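Local coordinates for Esterase/lipase-like protein (Caldicellulosiruptor lactoaceticus 6A, PDB 6A6O) that hydrolyses acetyl esters and also acts on 1,4-beta-xylosides, as a bifunctional acetyl ester-xyloside hydrolase, at residues Phe88-Arg93 and Leu104-Ala109; Asp165-Cys170 and Lys210-Phe215. One frame throughout, in Å; residues are numbered along the deposited sequence.

Contact 1. Residues Phe88-Arg93 and Leu104-Ala109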
ATOM      1  N   PHE A  88      -3.922  -7.023   6.651  1.00 26.65           N
ATOM      2  CA  PHE A  88      -5.148  -6.916   5.876  1.00 25.62           C
ATOM      3  C   PHE A  88      -4.770  -6.866   4.406  1.00 29.19           C
ATOM      4  O   PHE A  88      -3.674  -6.417   4.050  1.00 26.71           O
ATOM      5  CB  PHE A  88      -5.967  -5.639   6.162  1.00 26.30           C
ATOM      6  CG  PHE A  88      -6.386  -5.452   7.592  1.00 30.02           C
ATOM      7  CD1 PHE A  88      -5.483  -4.997   8.546  1.00 29.44           C
ATOM      8  CD2 PHE A  88      -7.707  -5.673   7.969  1.00 29.98           C
ATOM      9  CE1 PHE A  88      -5.880  -4.802   9.862  1.00 32.09           C
ATOM     10  CE2 PHE A  88      -8.113  -5.468   9.284  1.00 29.36           C
ATOM     11  CZ  PHE A  88      -7.201  -5.036  10.228  1.00 31.06           C
ATOM     12  N   VAL A  89      -5.694  -7.303   3.555  1.00 25.18           N
ATOM     13  CA  VAL A  89      -5.650  -7.027   2.117  1.00 26.55           C
ATOM     14  C   VAL A  89      -6.623  -5.890   1.825  1.00 27.04           C
ATOM     15  O   VAL A  89      -7.808  -5.976   2.179  1.00 26.38           O
ATOM     16  CB  VAL A  89      -6.013  -8.277   1.292  1.00 25.77           C
ATOM     17  CG1 VAL A  89      -6.237  -7.911  -0.191  1.00 26.48           C
ATOM     18  CG2 VAL A  89      -4.938  -9.370   1.427  1.00 25.81           C
ATOM     19  N   LEU A  90      -6.143  -4.820   1.176  1.00 24.18           N
ATOM     20  CA  LEU A  90      -7.037  -3.752   0.728  1.00 26.28           C
ATOM     21  C   LEU A  90      -7.525  -4.069  -0.680  1.00 27.53           C
ATOM     22  O   LEU A  90      -6.739  -4.076  -1.640  1.00 22.96           O
ATOM     23  CB  LEU A  90      -6.359  -2.385   0.754  1.00 25.40           C
ATOM     24  CG  LEU A  90      -7.251  -1.296   0.129  1.00 28.34           C
ATOM     25  CD1 LEU A  90      -8.531  -1.038   0.975  1.00 27.06           C
ATOM     26  CD2 LEU A  90      -6.453  -0.011  -0.031  1.00 31.04           C
ATOM     27  N   ASN A  91      -8.829  -4.309  -0.814  1.00 25.82           N
ATOM     28  CA  ASN A  91      -9.439  -4.492  -2.124  1.00 26.70           C
ATOM     29  C   ASN A  91     -10.026  -3.148  -2.530  1.00 30.80           C
ATOM     30  O   ASN A  91     -11.196  -2.850  -2.292  1.00 29.37           O
ATOM     31  CB  ASN A  91     -10.461  -5.619  -2.099  1.00 29.94           C
ATOM     32  CG  ASN A  91      -9.796  -6.972  -2.124  1.00 30.37           C
ATOM     33  OD1 ASN A  91      -8.863  -7.197  -2.898  1.00 31.56           O
ATOM     34  ND2 ASN A  91     -10.257  -7.882  -1.265  1.00 31.37           N
ATOM     35  N   TYR A  92      -9.176  -2.323  -3.133  1.00 27.42           N
ATOM     36  CA  TYR A  92      -9.532  -0.991  -3.576  1.00 26.64           C
ATOM     37  C   TYR A  92     -10.175  -1.036  -4.959  1.00 26.50           C
ATOM     38  O   TYR A  92     -10.028  -2.001  -5.713  1.00 27.14           O
ATOM     39  CB  TYR A  92      -8.281  -0.112  -3.615  1.00 26.59           C
ATOM     40  CG  TYR A  92      -7.152  -0.689  -4.455  1.00 24.20           C
ATOM     41  CD1 TYR A  92      -7.043  -0.387  -5.815  1.00 27.27           C
ATOM     42  CD2 TYR A  92      -6.177  -1.504  -3.885  1.00 24.35           C
ATOM     43  CE1 TYR A  92      -5.997  -0.895  -6.592  1.00 24.58           C
ATOM     44  CE2 TYR A  92      -5.115  -2.009  -4.658  1.00 23.04           C
ATOM     45  CZ  TYR A  92      -5.045  -1.706  -6.011  1.00 24.02           C
ATOM     46  OH  TYR A  92      -4.024  -2.211  -6.801  1.00 24.07           O
ATOM     47  N   ARG A  93     -10.860   0.052  -5.301  1.00 27.39           N
ATOM     48  CA  ARG A  93     -11.554   0.125  -6.579  1.00 30.42           C
ATOM     49  C   ARG A  93     -10.573   0.184  -7.745  1.00 30.49           C
ATOM     50  O   ARG A  93      -9.482   0.762  -7.646  1.00 27.50           O
ATOM     51  CB  ARG A  93     -12.466   1.345  -6.609  1.00 29.71           C
ATOM     52  CG  ARG A  93     -13.808   1.104  -5.933  1.00 33.66           C
ATOM     53  CD  ARG A  93     -14.623   2.378  -5.839  1.00 32.04           C
ATOM     54  NE  ARG A  93     -14.183   3.248  -4.758  1.00 28.80           N
ATOM     55  CZ  ARG A  93     -14.720   4.431  -4.497  1.00 32.52           C
ATOM     56  NH1 ARG A  93     -15.713   4.887  -5.259  1.00 36.00           N
ATOM     57  NH2 ARG A  93     -14.267   5.164  -3.491  1.00 30.57           N
ATOM     58  N   LEU A 104      -8.802   7.410  -2.489  1.00 27.32           N
ATOM     59  CA  LEU A 104      -9.771   7.604  -1.416  1.00 28.38           C
ATOM     60  C   LEU A 104      -9.975   6.319  -0.623  1.00 24.31           C
ATOM     61  O   LEU A 104     -10.097   6.355   0.609  1.00 29.60           O
ATOM     62  CB  LEU A 104     -11.096   8.094  -1.991  1.00 29.15           C
ATOM     63  CG  LEU A 104     -11.052   9.512  -2.548  1.00 30.48           C
ATOM     64  CD1 LEU A 104     -12.363   9.817  -3.258  1.00 36.78           C
ATOM     65  CD2 LEU A 104     -10.790  10.510  -1.426  1.00 33.93           C
ATOM     66  N   ASP A 105     -10.012   5.180  -1.316  1.00 25.44           N
ATOM     67  CA  ASP A 105     -10.135   3.894  -0.633  1.00 28.48           C
ATOM     68  C   ASP A 105      -8.925   3.615   0.255  1.00 28.42           C
ATOM     69  O   ASP A 105      -9.072   3.131   1.381  1.00 25.90           O
ATOM     70  CB  ASP A 105     -10.314   2.782  -1.657  1.00 28.10           C
ATOM     71  CG  ASP A 105     -11.616   2.911  -2.438  1.00 29.49           C
ATOM     72  OD1 ASP A 105     -12.509   3.694  -2.028  1.00 28.44           O
ATOM     73  OD2 ASP A 105     -11.724   2.231  -3.470  1.00 28.59           O
ATOM     74  N   ALA A 106      -7.716   3.917  -0.235  1.00 27.18           N
ATOM     75  CA  ALA A 106      -6.516   3.667   0.562  1.00 26.16           C
ATOM     76  C   ALA A 106      -6.474   4.550   1.806  1.00 28.30           C
ATOM     77  O   ALA A 106      -6.119   4.081   2.896  1.00 25.88           O
ATOM     78  CB  ALA A 106      -5.262   3.874  -0.301  1.00 24.00           C
ATOM     79  N   LYS A 107      -6.807   5.838   1.668  1.00 24.57           N
ATOM     80  CA  LYS A 107      -6.808   6.708   2.839  1.00 24.60           C
ATOM     81  C   LYS A 107      -7.845   6.238   3.853  1.00 27.04           C
ATOM     82  O   LYS A 107      -7.583   6.207   5.063  1.00 27.65           O
ATOM     83  CB  LYS A 107      -7.091   8.152   2.423  1.00 28.32           C
ATOM     84  CG  LYS A 107      -5.983   8.810   1.606  1.00 27.70           C
ATOM     85  CD  LYS A 107      -6.278  10.311   1.448  1.00 30.26           C
ATOM     86  CE  LYS A 107      -5.340  10.970   0.453  1.00 32.82           C
ATOM     87  NZ  LYS A 107      -5.747  12.388   0.212  1.00 38.62           N
ATOM     88  N   ARG A 108      -9.029   5.873   3.365  1.00 27.00           N
ATOM     89  CA  ARG A 108     -10.092   5.407   4.251  1.00 26.73           C
ATOM     90  C   ARG A 108      -9.665   4.152   4.999  1.00 28.14           C
ATOM     91  O   ARG A 108      -9.910   4.022   6.207  1.00 27.52           O
ATOM     92  CB  ARG A 108     -11.357   5.155   3.437  1.00 28.69           C
ATOM     93  CG  ARG A 108     -12.544   4.673   4.258  1.00 27.83           C
ATOM     94  CD  ARG A 108     -13.027   5.712   5.267  1.00 27.79           C
ATOM     95  NE  ARG A 108     -14.151   5.161   6.036  1.00 32.51           N
ATOM     96  CZ  ARG A 108     -14.993   5.872   6.786  1.00 36.54           C
ATOM     97  NH1 ARG A 108     -14.862   7.189   6.898  1.00 31.97           N
ATOM     98  NH2 ARG A 108     -15.983   5.254   7.429  1.00 37.11           N
ATOM     99  N   ALA A 109      -9.002   3.229   4.297  1.00 26.71           N
ATOM    100  CA  ALA A 109      -8.559   1.983   4.921  1.00 27.89           C
ATOM    101  C   ALA A 109      -7.634   2.245   6.106  1.00 27.88           C
ATOM    102  O   ALA A 109      -7.790   1.630   7.168  1.00 26.45           O
ATOM    103  CB  ALA A 109      -7.877   1.093   3.877  1.00 26.41           C
TER
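Arg93 lays the NE and NH2 edge of its guanidinium against the carboxylate of Asp105, with NE directed at OD2 and NH2 at OD1. The two flat groups are nearly coplanar, 24° apart, although the side chains as a whole cross at about a right angle. Arg93 NE meets the syn lone pair of Asp105 OD2 at 3.0 Å. The shorter bond, from Arg93 NH2 to Asp105 OD1 at 2.7 Å, comes in on the syn side but 25° out of the carboxylate plane. Asp105 OD2 has a second donor, the backbone N of Arg93 at 3.0 Å, so one carboxylate fastens both the main chain and the charged end of the same residue. A bend in the arginine chain at chi3 (-78°) lets it wrap round that oxygen, with Arg93 CG passing 3.4 Å from Asp105 OD2. Were Asp105 replaced by an alanine, this buried guanidinium would probably lose its countercharge and the Arg93 N-H its acceptor. Beyond the carboxylate, Arg93 NH1 bonds to Pro31 O, and Tyr97 makes a cation-pi contact with the guanidinium.

The contact belongs to the alpha/beta-hydrolase fold: strand 86-91 of the central sheet lies against helix 101-115, which follows it in the chain and runs back roughly antiparallel, their short axes 9.4 Å apart. Leu90 fills the interface by spreading its two methyls along the helix, CD1 against Ala109 CB at 3.7 Å and CD2 over Ala106 CA, also at 3.7 Å. Small alanines suit these positions because they let the branched leucine come close to the helix backbone. At the strand's end, Tyr92 offers Asp105 little more than its CB, 4.0 Å from Asp105 CB; its ring turns off to pack on Leu138, and its OH bonds to Pro61 O.

Contact 2. Residues Asp165-Cys170 and Lys210-Phe215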
ATOM      1  N   ASP A 165       2.613   4.395   9.210  1.00 23.12           N
ATOM      2  CA  ASP A 165       3.804   4.514  10.035  1.00 22.28           C
ATOM      3  C   ASP A 165       5.053   3.952   9.357  1.00 23.66           C
ATOM      4  O   ASP A 165       6.162   4.197   9.833  1.00 25.51           O
ATOM      5  CB  ASP A 165       3.544   3.837  11.378  1.00 26.02           C
ATOM      6  CG  ASP A 165       2.457   4.541  12.161  1.00 27.29           C
ATOM      7  OD1 ASP A 165       2.626   5.750  12.428  1.00 26.90           O
ATOM      8  OD2 ASP A 165       1.419   3.909  12.467  1.00 28.82           O
ATOM      9  N   CYS A 166       4.892   3.216   8.260  1.00 23.77           N
ATOM     10  CA  CYS A 166       5.998   2.790   7.406  1.00 22.79           C
ATOM     11  C   CYS A 166       5.399   2.380   6.070  1.00 25.72           C
ATOM     12  O   CYS A 166       4.191   2.140   5.964  1.00 24.16           O
ATOM     13  CB  CYS A 166       6.811   1.641   8.027  1.00 22.70           C
ATOM     14  SG  CYS A 166       5.986   0.006   8.042  1.00 28.02           S
ATOM     15  N   ILE A 167       6.259   2.293   5.050  1.00 24.19           N
ATOM     16  CA  ILE A 167       5.854   1.975   3.684  1.00 21.71           C
ATOM     17  C   ILE A 167       6.793   0.909   3.133  1.00 24.22           C
ATOM     18  O   ILE A 167       8.014   1.049   3.240  1.00 21.05           O
ATOM     19  CB  ILE A 167       5.927   3.213   2.771  1.00 24.44           C
ATOM     20  CG1 ILE A 167       5.051   4.355   3.285  1.00 27.67           C
ATOM     21  CG2 ILE A 167       5.533   2.841   1.365  1.00 25.59           C
ATOM     22  CD1 ILE A 167       5.401   5.676   2.595  1.00 29.46           C
ATOM     23  N   VAL A 168       6.233  -0.129   2.513  1.00 19.83           N
ATOM     24  CA  VAL A 168       7.026  -1.128   1.798  1.00 19.41           C
ATOM     25  C   VAL A 168       6.567  -1.128   0.344  1.00 19.86           C
ATOM     26  O   VAL A 168       5.375  -1.297   0.067  1.00 22.22           O
ATOM     27  CB  VAL A 168       6.892  -2.529   2.409  1.00 21.54           C
ATOM     28  CG1 VAL A 168       7.734  -3.531   1.599  1.00 21.05           C
ATOM     29  CG2 VAL A 168       7.318  -2.508   3.879  1.00 20.51           C
ATOM     30  N   LEU A 169       7.506  -0.932  -0.577  1.00 20.34           N
ATOM     31  CA  LEU A 169       7.195  -0.793  -1.995  1.00 23.25           C
ATOM     32  C   LEU A 169       7.898  -1.904  -2.751  1.00 22.33           C
ATOM     33  O   LEU A 169       9.124  -2.013  -2.692  1.00 21.19           O
ATOM     34  CB  LEU A 169       7.646   0.566  -2.530  1.00 20.27           C
ATOM     35  CG  LEU A 169       7.028   1.748  -1.792  1.00 21.69           C
ATOM     36  CD1 LEU A 169       7.613   3.053  -2.340  1.00 22.76           C
ATOM     37  CD2 LEU A 169       5.479   1.745  -1.904  1.00 21.56           C
ATOM     38  N   CYS A 170       7.129  -2.709  -3.478  1.00 18.90           N
ATOM     39  CA  CYS A 170       7.647  -3.890  -4.157  1.00 20.92           C
ATOM     40  C   CYS A 170       7.440  -3.701  -5.647  1.00 21.91           C
ATOM     41  O   CYS A 170       6.291  -3.599  -6.100  1.00 21.09           O
ATOM     42  CB  CYS A 170       6.939  -5.154  -3.669  1.00 22.65           C
ATOM     43  SG  CYS A 170       6.854  -5.297  -1.861  1.00 23.39           S
ATOM     44  N   LYS A 210       8.053  14.467   6.198  1.00 26.29           N
ATOM     45  CA  LYS A 210       7.128  13.680   7.005  1.00 27.45           C
ATOM     46  C   LYS A 210       6.796  12.316   6.404  1.00 25.85           C
ATOM     47  O   LYS A 210       6.103  11.527   7.052  1.00 26.84           O
ATOM     48  CB  LYS A 210       5.818  14.447   7.223  1.00 30.74           C
ATOM     49  CG  LYS A 210       6.006  15.837   7.816  1.00 36.57           C
ATOM     50  CD  LYS A 210       6.792  15.781   9.107  1.00 38.18           C
ATOM     51  CE  LYS A 210       6.789  17.146   9.803  1.00 50.27           C
ATOM     52  NZ  LYS A 210       7.625  17.121  11.044  1.00 53.67           N
ATOM     53  N   THR A 211       7.227  12.034   5.184  1.00 27.10           N
ATOM     54  CA  THR A 211       7.047  10.693   4.632  1.00 26.53           C
ATOM     55  C   THR A 211       7.671   9.665   5.577  1.00 24.89           C
ATOM     56  O   THR A 211       8.788   9.882   6.071  1.00 25.46           O
ATOM     57  CB  THR A 211       7.685  10.602   3.243  1.00 24.52           C
ATOM     58  OG1 THR A 211       7.078  11.557   2.370  1.00 26.87           O
ATOM     59  CG2 THR A 211       7.521   9.201   2.639  1.00 25.91           C
ATOM     60  N   PRO A 212       6.976   8.567   5.884  1.00 23.17           N
ATOM     61  CA  PRO A 212       7.500   7.589   6.854  1.00 26.54           C
ATOM     62  C   PRO A 212       8.660   6.791   6.287  1.00 24.04           C
ATOM     63  O   PRO A 212       8.880   6.760   5.065  1.00 24.27           O
ATOM     64  CB  PRO A 212       6.292   6.675   7.132  1.00 25.46           C
ATOM     65  CG  PRO A 212       5.396   6.853   5.962  1.00 27.64           C
ATOM     66  CD  PRO A 212       5.581   8.280   5.512  1.00 25.36           C
ATOM     67  N   PRO A 213       9.410   6.112   7.154  1.00 26.36           N
ATOM     68  CA  PRO A 213      10.478   5.219   6.682  1.00 24.38           C
ATOM     69  C   PRO A 213       9.951   4.233   5.648  1.00 24.01           C
ATOM     70  O   PRO A 213       8.856   3.684   5.793  1.00 24.02           O
ATOM     71  CB  PRO A 213      10.923   4.491   7.956  1.00 24.73           C
ATOM     72  CG  PRO A 213      10.480   5.357   9.085  1.00 32.92           C
ATOM     73  CD  PRO A 213       9.264   6.100   8.623  1.00 26.08           C
ATOM     74  N   THR A 214      10.757   3.994   4.614  1.00 22.37           N
ATOM     75  CA  THR A 214      10.340   3.245   3.434  1.00 20.70           C
ATOM     76  C   THR A 214      11.370   2.169   3.110  1.00 20.78           C
ATOM     77  O   THR A 214      12.571   2.382   3.269  1.00 20.63           O
ATOM     78  CB  THR A 214      10.149   4.199   2.228  1.00 23.80           C
ATOM     79  OG1 THR A 214       9.121   5.148   2.531  1.00 22.96           O
ATOM     80  CG2 THR A 214       9.736   3.437   0.945  1.00 22.59           C
ATOM     81  N   PHE A 215      10.875   1.002   2.694  1.00 21.56           N
ATOM     82  CA  PHE A 215      11.674  -0.117   2.200  1.00 20.47           C
ATOM     83  C   PHE A 215      11.227  -0.358   0.766  1.00 21.38           C
ATOM     84  O   PHE A 215      10.022  -0.475   0.515  1.00 20.64           O
ATOM     85  CB  PHE A 215      11.416  -1.362   3.078  1.00 21.00           C
ATOM     86  CG  PHE A 215      12.094  -2.643   2.613  1.00 22.00           C
ATOM     87  CD1 PHE A 215      11.624  -3.351   1.507  1.00 20.76           C
ATOM     88  CD2 PHE A 215      13.145  -3.183   3.354  1.00 21.67           C
ATOM     89  CE1 PHE A 215      12.235  -4.543   1.113  1.00 22.49           C
ATOM     90  CE2 PHE A 215      13.753  -4.383   2.975  1.00 23.35           C
ATOM     91  CZ  PHE A 215      13.302  -5.067   1.858  1.00 21.63           C
TER
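With CG1 anti to the carbonyl carbon (chi1 -58°) and CD1 extended beyond it, Ile167 lays its longer branch against the ring of Pro212, where Ile167 CD1 comes within 3.6 Å of Pro212 CG. Thr214 is turned by the equivalent rotation (chi1 -61°), which directs Thr214 OG1 back to donate to Pro212 O at 3.0 Å and sets its methyl CG2 3.9 Å from Leu169 CD1. A threonine suits this place: its hydroxyl is satisfied locally while its methyl joins the apolar surface. Val168 and Phe215 lie side by side and point the same way, with Val168 CG1 3.9 Å from Phe215 CD1.

Ile167 with Thr214 and Val168 with Phe215 are the bridge pairs of two adjacent parallel strands, and Pro212 and Pro213 belong to the loop leading into the second. Ile167 brackets Thr214, its N bonding to Pro213 O at 3.0 Å and its O accepting from Phe215 N at 2.9 Å; Phe215 O then takes Leu169 N at 2.8 Å, bracketing Val168 in turn. Proline has no N-H, so the ladder cannot continue back through Pro213 N, and Asp165 O lies against ring carbons of both prolines, nearest Pro212 CB at 3.7 Å.

Strand 167-170 lies between strands 127-132 and 214-219 in the central sheet. Trp275 of helix 268-278 covers the face carrying Val168 and Phe215, while Phe233 and Leu237 of helix 228-239 pack on Thr214 across the other face.

Contacts 1 and 2 are built on the same sheet, their centres 17 Å apart and their nearest atoms about 10 Å apart, without touching. Strands 54-60 and 127-132 lie between strand 86-91 of contact 1 and strand 167-170 of contact 2. Of these, strand 127-132, next to 167-170, leads into what is probably the nucleophile elbow, with Ser133 the likely nucleophile of a triad with Asp222 and His254. Contact 1 approaches it through Tyr92, whose side chain touches the elbow, whereas Leu169 of contact 2 comes near it without contact. The strands of the two contacts thus lie on opposite sides of strand 127-132, and strand 214-219 of contact 2 runs on toward the probable triad aspartate.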